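Local coordinates for putative rhamnosidase (Streptomyces avermitilis, PDB 3W5M), which hydrolyses terminal non-reducing alpha-L-rhamnose residues from alpha-L-rhamnosides, among them citrus flavonoids and the arabinogalactan-protein gum arabic, at residues A693-A698 / D742-W747. Numbering follows the deposited sequence.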
ATOM      1  N   ALA A 693      -3.446   6.502  21.386  1.00 23.98           N
ATOM      2  CA  ALA A 693      -4.902   6.451  21.208  1.00 24.14           C
ATOM      3  C   ALA A 693      -5.404   6.813  19.820  1.00 23.24           C
ATOM      4  O   ALA A 693      -5.075   7.869  19.298  1.00 24.08           O
ATOM      5  CB  ALA A 693      -5.584   7.351  22.232  1.00 26.02           C
ATOM      6  N   GLY A 694      -6.256   5.947  19.259  1.00 22.09           N
ATOM      7  CA  GLY A 694      -6.869   6.148  17.952  1.00 22.44           C
ATOM      8  C   GLY A 694      -5.952   5.653  16.836  1.00 22.93           C
ATOM      9  O   GLY A 694      -6.367   5.584  15.675  1.00 25.79           O
ATOM     10  N   TRP A 695      -4.720   5.320  17.198  1.00 20.87           N
ATOM     11  CA  TRP A 695      -3.734   4.799  16.249  1.00 21.73           C
ATOM     12  C   TRP A 695      -3.575   3.304  16.592  1.00 20.73           C
ATOM     13  O   TRP A 695      -4.171   2.458  15.934  1.00 20.21           O
ATOM     14  CB  TRP A 695      -2.411   5.627  16.286  1.00 22.17           C
ATOM     15  CG  TRP A 695      -2.419   6.740  15.237  1.00 23.00           C
ATOM     16  CD1 TRP A 695      -1.672   6.786  14.073  1.00 23.52           C
ATOM     17  CD2 TRP A 695      -3.268   7.891  15.205  1.00 23.15           C
ATOM     18  NE1 TRP A 695      -1.977   7.905  13.360  1.00 23.65           N
ATOM     19  CE2 TRP A 695      -2.964   8.601  14.017  1.00 23.41           C
ATOM     20  CE3 TRP A 695      -4.227   8.430  16.092  1.00 23.61           C
ATOM     21  CZ2 TRP A 695      -3.600   9.796  13.677  1.00 23.89           C
ATOM     22  CZ3 TRP A 695      -4.859   9.621  15.751  1.00 23.28           C
ATOM     23  CH2 TRP A 695      -4.549  10.289  14.555  1.00 24.53           C
ATOM     24  N   GLY A 696      -2.868   2.999  17.676  1.00 20.88           N
ATOM     25  CA  GLY A 696      -2.676   1.634  18.142  1.00 21.64           C
ATOM     26  C   GLY A 696      -3.979   0.870  18.263  1.00 21.14           C
ATOM     27  O   GLY A 696      -3.992  -0.371  18.107  1.00 21.24           O
ATOM     28  N   ASP A 697      -5.089   1.588  18.493  1.00 20.83           N
ATOM     29  CA  ASP A 697      -6.406   0.953  18.587  1.00 22.42           C
ATOM     30  C   ASP A 697      -6.913   0.249  17.326  1.00 20.40           C
ATOM     31  O   ASP A 697      -7.889  -0.499  17.393  1.00 19.38           O
ATOM     32  CB  ASP A 697      -7.433   1.946  19.113  1.00 22.90           C
ATOM     33  CG  ASP A 697      -7.079   2.394  20.507  1.00 25.84           C
ATOM     34  OD1 ASP A 697      -7.287   1.592  21.456  1.00 25.02           O
ATOM     35  OD2 ASP A 697      -6.525   3.513  20.625  1.00 28.79           O
ATOM     36  N   ALA A 698      -6.238   0.461  16.193  1.00 19.53           N
ATOM     37  CA  ALA A 698      -6.529  -0.289  14.991  1.00 20.41           C
ATOM     38  C   ALA A 698      -6.477  -1.787  15.236  1.00 19.94           C
ATOM     39  O   ALA A 698      -7.204  -2.543  14.591  1.00 20.32           O
ATOM     40  CB  ALA A 698      -5.572   0.097  13.866  1.00 20.04           C
ATOM     41  N   ASP A 742      -1.455  12.691  25.623  1.00 36.20           N
ATOM     42  CA  ASP A 742      -0.414  12.489  24.617  1.00 38.55           C
ATOM     43  C   ASP A 742      -1.065  11.993  23.335  1.00 36.57           C
ATOM     44  O   ASP A 742      -2.230  11.606  23.342  1.00 36.85           O
ATOM     45  CB  ASP A 742       0.585  11.433  25.095  1.00 44.22           C
ATOM     46  CG  ASP A 742       1.311  11.831  26.365  1.00 52.01           C
ATOM     47  OD1 ASP A 742       1.417  13.049  26.662  1.00 56.78           O
ATOM     48  OD2 ASP A 742       1.788  10.908  27.071  1.00 54.62           O
ATOM     49  N   GLY A 743      -0.305  11.978  22.241  1.00 36.06           N
ATOM     50  CA  GLY A 743      -0.774  11.375  20.993  1.00 34.26           C
ATOM     51  C   GLY A 743      -1.073  12.379  19.904  1.00 34.27           C
ATOM     52  O   GLY A 743      -0.882  13.585  20.096  1.00 34.43           O
ATOM     53  N   TYR A 744      -1.537  11.891  18.753  1.00 30.23           N
ATOM     54  CA  TYR A 744      -1.887  12.761  17.651  1.00 30.84           C
ATOM     55  C   TYR A 744      -3.208  13.516  17.851  1.00 31.41           C
ATOM     56  O   TYR A 744      -3.388  14.592  17.303  1.00 32.11           O
ATOM     57  CB  TYR A 744      -1.876  11.983  16.324  1.00 30.97           C
ATOM     58  CG  TYR A 744      -0.553  11.304  16.069  1.00 31.18           C
ATOM     59  CD1 TYR A 744       0.607  12.056  15.825  1.00 31.49           C
ATOM     60  CD2 TYR A 744      -0.454   9.911  16.066  1.00 30.37           C
ATOM     61  CE1 TYR A 744       1.820  11.434  15.583  1.00 33.21           C
ATOM     62  CE2 TYR A 744       0.754   9.281  15.835  1.00 31.22           C
ATOM     63  CZ  TYR A 744       1.887  10.041  15.591  1.00 32.78           C
ATOM     64  OH  TYR A 744       3.083   9.403  15.375  1.00 34.65           O
ATOM     65  N   GLY A 745      -4.118  12.950  18.647  1.00 32.23           N
ATOM     66  CA  GLY A 745      -5.452  13.507  18.866  1.00 30.66           C
ATOM     67  C   GLY A 745      -6.326  13.468  17.631  1.00 32.99           C
ATOM     68  O   GLY A 745      -6.122  12.633  16.714  1.00 30.22           O
ATOM     69  N   ASP A 746      -7.286  14.385  17.584  1.00 28.99           N
ATOM     70  CA  ASP A 746      -8.154  14.543  16.436  1.00 31.98           C
ATOM     71  C   ASP A 746      -7.390  15.272  15.323  1.00 30.91           C
ATOM     72  O   ASP A 746      -7.736  16.383  14.916  1.00 29.51           O
ATOM     73  CB  ASP A 746      -9.474  15.261  16.804  1.00 30.65           C
ATOM     74  CG  ASP A 746     -10.502  15.216  15.687  1.00 34.36           C
ATOM     75  OD1 ASP A 746     -10.596  14.185  14.980  1.00 29.78           O
ATOM     76  OD2 ASP A 746     -11.237  16.221  15.495  1.00 34.06           O
ATOM     77  N   TRP A 747      -6.346  14.601  14.838  1.00 28.61           N
ATOM     78  CA  TRP A 747      -5.447  15.100  13.785  1.00 27.39           C
ATOM     79  C   TRP A 747      -6.117  15.893  12.667  1.00 26.39           C
ATOM     80  O   TRP A 747      -7.077  15.439  12.049  1.00 25.79           O
ATOM     81  CB  TRP A 747      -4.708  13.883  13.200  1.00 28.70           C
ATOM     82  CG  TRP A 747      -3.511  14.182  12.345  1.00 29.47           C
ATOM     83  CD1 TRP A 747      -3.375  13.957  10.996  1.00 28.15           C
ATOM     84  CD2 TRP A 747      -2.265  14.709  12.795  1.00 28.56           C
ATOM     85  NE1 TRP A 747      -2.121  14.334  10.585  1.00 28.41           N
ATOM     86  CE2 TRP A 747      -1.420  14.801  11.670  1.00 28.38           C
ATOM     87  CE3 TRP A 747      -1.780  15.121  14.045  1.00 27.59           C
ATOM     88  CZ2 TRP A 747      -0.114  15.290  11.758  1.00 31.11           C
ATOM     89  CZ3 TRP A 747      -0.499  15.605  14.131  1.00 28.90           C
ATOM     90  CH2 TRP A 747       0.333  15.678  12.991  1.00 29.64           C
TER
HETATM   91  O   HOH W   1      -2.356   8.429  23.495  1.00 25.96           O
HETATM   92  O   HOH W   2      -4.173  10.426  19.952  1.00 27.34           O
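Tyr744 lies over one face of the Trp695 indole, its CD2 3.5 Å from Trp695 CE2. It presents a ring edge to the five-membered ring, the planes meeting at 51°, an edge-to-face aromatic pair; farther along the same indole, Tyr744 CB makes a CH-pi contact with the six-membered ring. The backbone sets CB there, and the first torsion, with CG anti to the carbonyl carbon (chi1 -56°), carries CD2 over the five-membered ring. The indole rim has its own neighbours: Gly745 O stands 3.4 Å from Trp695 CZ3, near the ring plane, and Trp747 CB packs 3.8 Å from Trp695 CH2.

Behind the rings, water bridges the two backbones. One water donates to Ala693 O and accepts from Gly745 N, 2.8 Å away, while another links Ala693 N to Asp742 O. Gly694, at a positive phi that suits glycine, gives its N-H to Asp697 OD2 at 2.8 Å, nearly straight (168°), bracing the type I turn from Trp695 to Ala698 that leads into helix 698-710. Asp680 holds the Tyr744 hydroxyl.

In this (alpha/alpha)6-barrel Trp695 binds rhamnose, and its NE1 here hydrogen-bonds a Tris molecule, probably from the crystallisation liquor. Segment 742-747 probably borders the same pocket, Trp747 lying near the Tris and Glu895, the likely proton acceptor. A leucine in place of Trp695, lacking flat face and N-H, would probably open a gap beneath Tyr744 and leave a polar ligand without its donor. Aromatic face packing and the carbonyl-lined benzene edge probably limit indole movement, while NE1 serves a polar ligand.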